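Local coordinates for protein pks18 (Mycobacterium tuberculosis, PDB 1TED) that probably builds tri- and tetraketide alpha-pyrones by extending medium- and long-chain acyl-CoA starters with malonyl-CoA, as a homodimeric type III polyketide synthase, at residues E243-L257 and G380-R393. Residues are numbered along the deposited sequence; the frame is centred on the assembly and turned at random.
Sequences EPGKVVVRSSFSQLL and GVTVEGMLFDIIRR
F253 lies flat over G385 where strands 247-256 and 382-390 run antiparallel in the C-terminal half of the thiolase fold. Its ring centroid is 3.8 Å from G385 CA, a CH-pi contact over the face, while V383 CG1 meets the ring edge in plane. CG of F253 sits between its backbone N and carbonyl carbon (chi1 61°), which swings the ring across the neighbouring strand onto the glycine backbone. V292 and M296 of helix 281-299 also pack on this ring.

A classic beta bulge interrupts the ladder: R250 and S251 both face L387, whose O takes weak bonds from both backbone N atoms, while L387 N gives a much shorter bond to S251 O (2.6 Å). The extra residue turns R250 toward strand 382-390. Bent at chi3 (54°), its chain passes L387 CD2, which lies over one guanidinium face, and brings NH1 to D389 OD1 at 2.9 Å in a salt bridge. The guanidinium and carboxylate planes stand 67° apart, and T371 OG1 also bonds OD1.

On the face bearing V247, V249 and M386, the M386 sulfur rests 4.0 Å from V249 CG1, with M179 and L182 of helix 177-191 packed against M386. The same face carries E384, about 9 Å between side chains from C175, the probable nucleophile. S254 OG donates to E384 OE2 in an unusually short bond whose exact geometry is doubtful. Beyond the strands, G245 N, in the type II turn E243-K246, reaches across to I391 O. At the other end, L257 N meets V381 O at 3.0 Å, nearly along the C=O axis.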
# COMPACT_ATOMS: atom_id res chain seq x y z
N GLU A 243 -3.45 -29.72 -11.43
CA GLU A 243 -2.24 -30.38 -11.90
C GLU A 243 -1.07 -30.18 -10.94
O GLU A 243 -1.07 -29.25 -10.13
CB GLU A 243 -1.87 -29.87 -13.30
CG GLU A 243 -1.64 -28.38 -13.41
CD GLU A 243 -1.19 -27.95 -14.81
OE1 GLU A 243 -0.05 -28.30 -15.20
OE2 GLU A 243 -1.97 -27.26 -15.50
N PRO A 244 -0.07 -31.08 -11.01
CA PRO A 244 1.12 -31.02 -10.16
C PRO A 244 1.81 -29.66 -10.21
O PRO A 244 1.91 -29.04 -11.27
CB PRO A 244 1.99 -32.15 -10.71
CG PRO A 244 0.97 -33.17 -11.09
CD PRO A 244 -0.08 -32.32 -11.80
N GLY A 245 2.27 -29.19 -9.05
CA GLY A 245 2.92 -27.90 -8.99
C GLY A 245 2.01 -26.79 -8.51
O GLY A 245 2.49 -25.78 -8.00
N LYS A 246 0.70 -26.96 -8.68
CA LYS A 246 -0.25 -25.94 -8.24
C LYS A 246 -0.24 -25.83 -6.71
O LYS A 246 -0.07 -26.83 -6.01
CB LYS A 246 -1.67 -26.25 -8.74
CG LYS A 246 -2.10 -25.40 -9.95
CD LYS A 246 -1.41 -25.84 -11.24
CE LYS A 246 -1.14 -24.68 -12.21
NZ LYS A 246 -2.36 -23.93 -12.66
N VAL A 247 -0.41 -24.62 -6.21
CA VAL A 247 -0.39 -24.38 -4.77
C VAL A 247 -1.71 -23.81 -4.29
O VAL A 247 -2.09 -22.72 -4.70
CB VAL A 247 0.73 -23.39 -4.39
CG1 VAL A 247 0.73 -23.14 -2.90
CG2 VAL A 247 2.07 -23.94 -4.83
N VAL A 248 -2.41 -24.55 -3.43
CA VAL A 248 -3.69 -24.09 -2.90
C VAL A 248 -3.50 -23.23 -1.63
O VAL A 248 -2.83 -23.66 -0.68
CB VAL A 248 -4.62 -25.29 -2.54
CG1 VAL A 248 -5.96 -24.78 -2.03
CG2 VAL A 248 -4.82 -26.17 -3.75
N VAL A 249 -4.06 -22.03 -1.63
CA VAL A 249 -3.97 -21.16 -0.46
C VAL A 249 -5.20 -21.48 0.38
O VAL A 249 -6.28 -20.91 0.19
CB VAL A 249 -3.94 -19.66 -0.86
CG1 VAL A 249 -3.79 -18.80 0.38
CG2 VAL A 249 -2.76 -19.39 -1.79
N ARG A 250 -5.02 -22.40 1.31
CA ARG A 250 -6.07 -22.87 2.19
C ARG A 250 -6.56 -21.90 3.26
O ARG A 250 -7.77 -21.78 3.48
CB ARG A 250 -5.62 -24.18 2.85
CG ARG A 250 -5.20 -25.25 1.84
CD ARG A 250 -4.61 -26.47 2.51
NE ARG A 250 -5.51 -27.01 3.52
CZ ARG A 250 -5.29 -28.12 4.21
NH1 ARG A 250 -4.19 -28.84 4.00
NH2 ARG A 250 -6.18 -28.53 5.10
N SER A 251 -5.63 -21.21 3.91
CA SER A 251 -6.01 -20.28 4.97
C SER A 251 -4.90 -19.29 5.28
O SER A 251 -3.72 -19.65 5.25
CB SER A 251 -6.37 -21.07 6.24
OG SER A 251 -6.92 -20.23 7.24
N SER A 252 -5.26 -18.03 5.55
CA SER A 252 -4.25 -17.03 5.87
C SER A 252 -4.49 -16.48 7.28
O SER A 252 -5.60 -16.60 7.81
CB SER A 252 -4.26 -15.91 4.83
OG SER A 252 -5.47 -15.18 4.85
N PHE A 253 -3.47 -15.90 7.89
CA PHE A 253 -3.60 -15.38 9.25
C PHE A 253 -2.65 -14.22 9.54
O PHE A 253 -1.59 -14.10 8.92
CB PHE A 253 -3.34 -16.52 10.26
CG PHE A 253 -1.95 -17.12 10.15
CD1 PHE A 253 -0.87 -16.55 10.82
CD2 PHE A 253 -1.72 -18.24 9.34
CE1 PHE A 253 0.42 -17.08 10.69
CE2 PHE A 253 -0.43 -18.77 9.20
CZ PHE A 253 0.64 -18.19 9.88
N SER A 254 -3.04 -13.38 10.48
CA SER A 254 -2.26 -12.22 10.89
C SER A 254 -2.34 -12.15 12.40
O SER A 254 -3.36 -12.50 12.99
CB SER A 254 -2.83 -10.93 10.31
OG SER A 254 -3.21 -11.06 8.95
N GLN A 255 -1.27 -11.70 13.04
CA GLN A 255 -1.26 -11.57 14.49
C GLN A 255 -0.33 -10.47 14.94
O GLN A 255 0.89 -10.58 14.78
CB GLN A 255 -0.84 -12.88 15.15
CG GLN A 255 -2.00 -13.73 15.64
CD GLN A 255 -2.70 -13.13 16.84
OE1 GLN A 255 -2.07 -12.71 17.80
NE2 GLN A 255 -4.02 -13.11 16.79
N LEU A 256 -0.90 -9.41 15.48
CA LEU A 256 -0.10 -8.31 16.00
C LEU A 256 0.34 -8.86 17.35
O LEU A 256 -0.50 -9.35 18.11
CB LEU A 256 -0.98 -7.07 16.21
CG LEU A 256 -0.43 -5.66 15.95
CD1 LEU A 256 -1.28 -4.65 16.74
CD2 LEU A 256 1.03 -5.54 16.36
N LEU A 257 1.63 -8.81 17.64
CA LEU A 257 2.13 -9.32 18.93
C LEU A 257 2.21 -8.21 19.96
O LEU A 257 2.87 -7.19 19.73
CB LEU A 257 3.51 -9.94 18.77
CG LEU A 257 3.68 -11.09 17.79
CD1 LEU A 257 5.15 -11.46 17.72
CD2 LEU A 257 2.83 -12.28 18.22
N GLY A 380 5.58 -3.60 13.59
CA GLY A 380 4.62 -3.58 14.69
C GLY A 380 4.78 -4.94 15.30
O GLY A 380 4.42 -5.23 16.45
N VAL A 381 5.43 -5.76 14.48
CA VAL A 381 5.71 -7.15 14.69
C VAL A 381 4.37 -7.83 14.64
O VAL A 381 3.62 -7.90 15.62
CB VAL A 381 6.45 -7.47 15.97
CG1 VAL A 381 6.63 -8.97 16.06
CG2 VAL A 381 7.83 -6.82 15.94
N THR A 382 4.08 -8.27 13.43
CA THR A 382 2.86 -8.96 13.08
C THR A 382 3.34 -10.25 12.45
O THR A 382 4.29 -10.23 11.66
CB THR A 382 2.09 -8.16 12.01
OG1 THR A 382 1.88 -6.82 12.48
CG2 THR A 382 0.76 -8.83 11.67
N VAL A 383 2.72 -11.36 12.81
CA VAL A 383 3.09 -12.62 12.21
C VAL A 383 2.14 -12.74 11.04
O VAL A 383 0.91 -12.71 11.21
CB VAL A 383 2.88 -13.82 13.14
CG1 VAL A 383 3.30 -15.09 12.40
CG2 VAL A 383 3.70 -13.64 14.42
N GLU A 384 2.70 -12.85 9.84
CA GLU A 384 1.91 -12.94 8.63
C GLU A 384 2.20 -14.30 8.01
O GLU A 384 3.35 -14.70 7.89
CB GLU A 384 2.33 -11.81 7.69
CG GLU A 384 1.20 -11.17 6.94
CD GLU A 384 0.29 -10.36 7.84
OE1 GLU A 384 0.64 -9.20 8.16
OE2 GLU A 384 -0.77 -10.89 8.23
N GLY A 385 1.15 -15.03 7.63
CA GLY A 385 1.37 -16.33 7.04
C GLY A 385 0.17 -16.98 6.39
O GLY A 385 -0.89 -16.36 6.24
N MET A 386 0.34 -18.25 6.01
CA MET A 386 -0.73 -19.00 5.36
C MET A 386 -0.52 -20.50 5.47
O MET A 386 0.60 -20.97 5.65
CB MET A 386 -0.79 -18.63 3.86
CG MET A 386 0.32 -19.28 3.02
SD MET A 386 0.10 -19.13 1.21
CE MET A 386 1.75 -19.24 0.62
N LEU A 387 -1.62 -21.25 5.39
CA LEU A 387 -1.59 -22.71 5.39
C LEU A 387 -1.75 -23.01 3.90
O LEU A 387 -2.56 -22.37 3.24
CB LEU A 387 -2.77 -23.31 6.16
CG LEU A 387 -2.94 -24.84 6.01
CD1 LEU A 387 -1.75 -25.57 6.64
CD2 LEU A 387 -4.22 -25.31 6.68
N PHE A 388 -0.99 -23.95 3.36
CA PHE A 388 -1.10 -24.25 1.94
C PHE A 388 -0.86 -25.70 1.57
O PHE A 388 -0.31 -26.48 2.35
CB PHE A 388 -0.15 -23.34 1.15
CG PHE A 388 1.31 -23.61 1.41
CD1 PHE A 388 1.98 -24.62 0.71
CD2 PHE A 388 2.02 -22.87 2.36
CE1 PHE A 388 3.33 -24.89 0.96
CE2 PHE A 388 3.37 -23.13 2.61
CZ PHE A 388 4.03 -24.14 1.91
N ASP A 389 -1.28 -26.05 0.36
CA ASP A 389 -1.12 -27.40 -0.20
C ASP A 389 -0.40 -27.35 -1.56
O ASP A 389 -0.76 -26.54 -2.42
CB ASP A 389 -2.49 -28.06 -0.40
CG ASP A 389 -2.96 -28.84 0.81
OD1 ASP A 389 -2.28 -28.81 1.86
OD2 ASP A 389 -4.02 -29.48 0.71
N ILE A 390 0.62 -28.18 -1.73
CA ILE A 390 1.32 -28.26 -3.01
C ILE A 390 0.94 -29.61 -3.62
O ILE A 390 1.19 -30.67 -3.02
CB ILE A 390 2.86 -28.20 -2.86
CG1 ILE A 390 3.31 -26.86 -2.28
CG2 ILE A 390 3.52 -28.38 -4.24
CD1 ILE A 390 4.81 -26.79 -2.02
N ILE A 391 0.33 -29.58 -4.79
CA ILE A 391 -0.07 -30.82 -5.43
C ILE A 391 1.12 -31.50 -6.11
O ILE A 391 1.80 -30.90 -6.96
CB ILE A 391 -1.20 -30.58 -6.44
CG1 ILE A 391 -2.38 -29.92 -5.72
CG2 ILE A 391 -1.61 -31.89 -7.10
CD1 ILE A 391 -3.66 -29.92 -6.48
N ARG A 392 1.40 -32.73 -5.70
CA ARG A 392 2.51 -33.48 -6.27
C ARG A 392 2.01 -34.32 -7.44
O ARG A 392 2.68 -34.42 -8.46
CB ARG A 392 3.14 -34.37 -5.20
CG ARG A 392 3.58 -33.61 -3.96
CD ARG A 392 4.52 -32.46 -4.29
NE ARG A 392 5.07 -31.85 -3.08
CZ ARG A 392 6.00 -30.90 -3.07
NH1 ARG A 392 6.49 -30.42 -4.21
NH2 ARG A 392 6.45 -30.44 -1.91
N ARG A 393 0.82 -34.90 -7.28
CA ARG A 393 0.20 -35.71 -8.32
C ARG A 393 -1.31 -35.85 -8.08
O ARG A 393 -1.72 -35.66 -6.91
CB ARG A 393 0.85 -37.09 -8.40
CG ARG A 393 0.91 -37.84 -7.10
CD ARG A 393 1.45 -39.25 -7.31
NE ARG A 393 1.11 -40.10 -6.17
CZ ARG A 393 1.78 -40.12 -5.02
NH1 ARG A 393 2.85 -39.34 -4.86
NH2 ARG A 393 1.36 -40.89 -4.03
OXT ARG A 393 -2.05 -36.14 -9.04
O HOH W 1 2.92 -4.42 19.39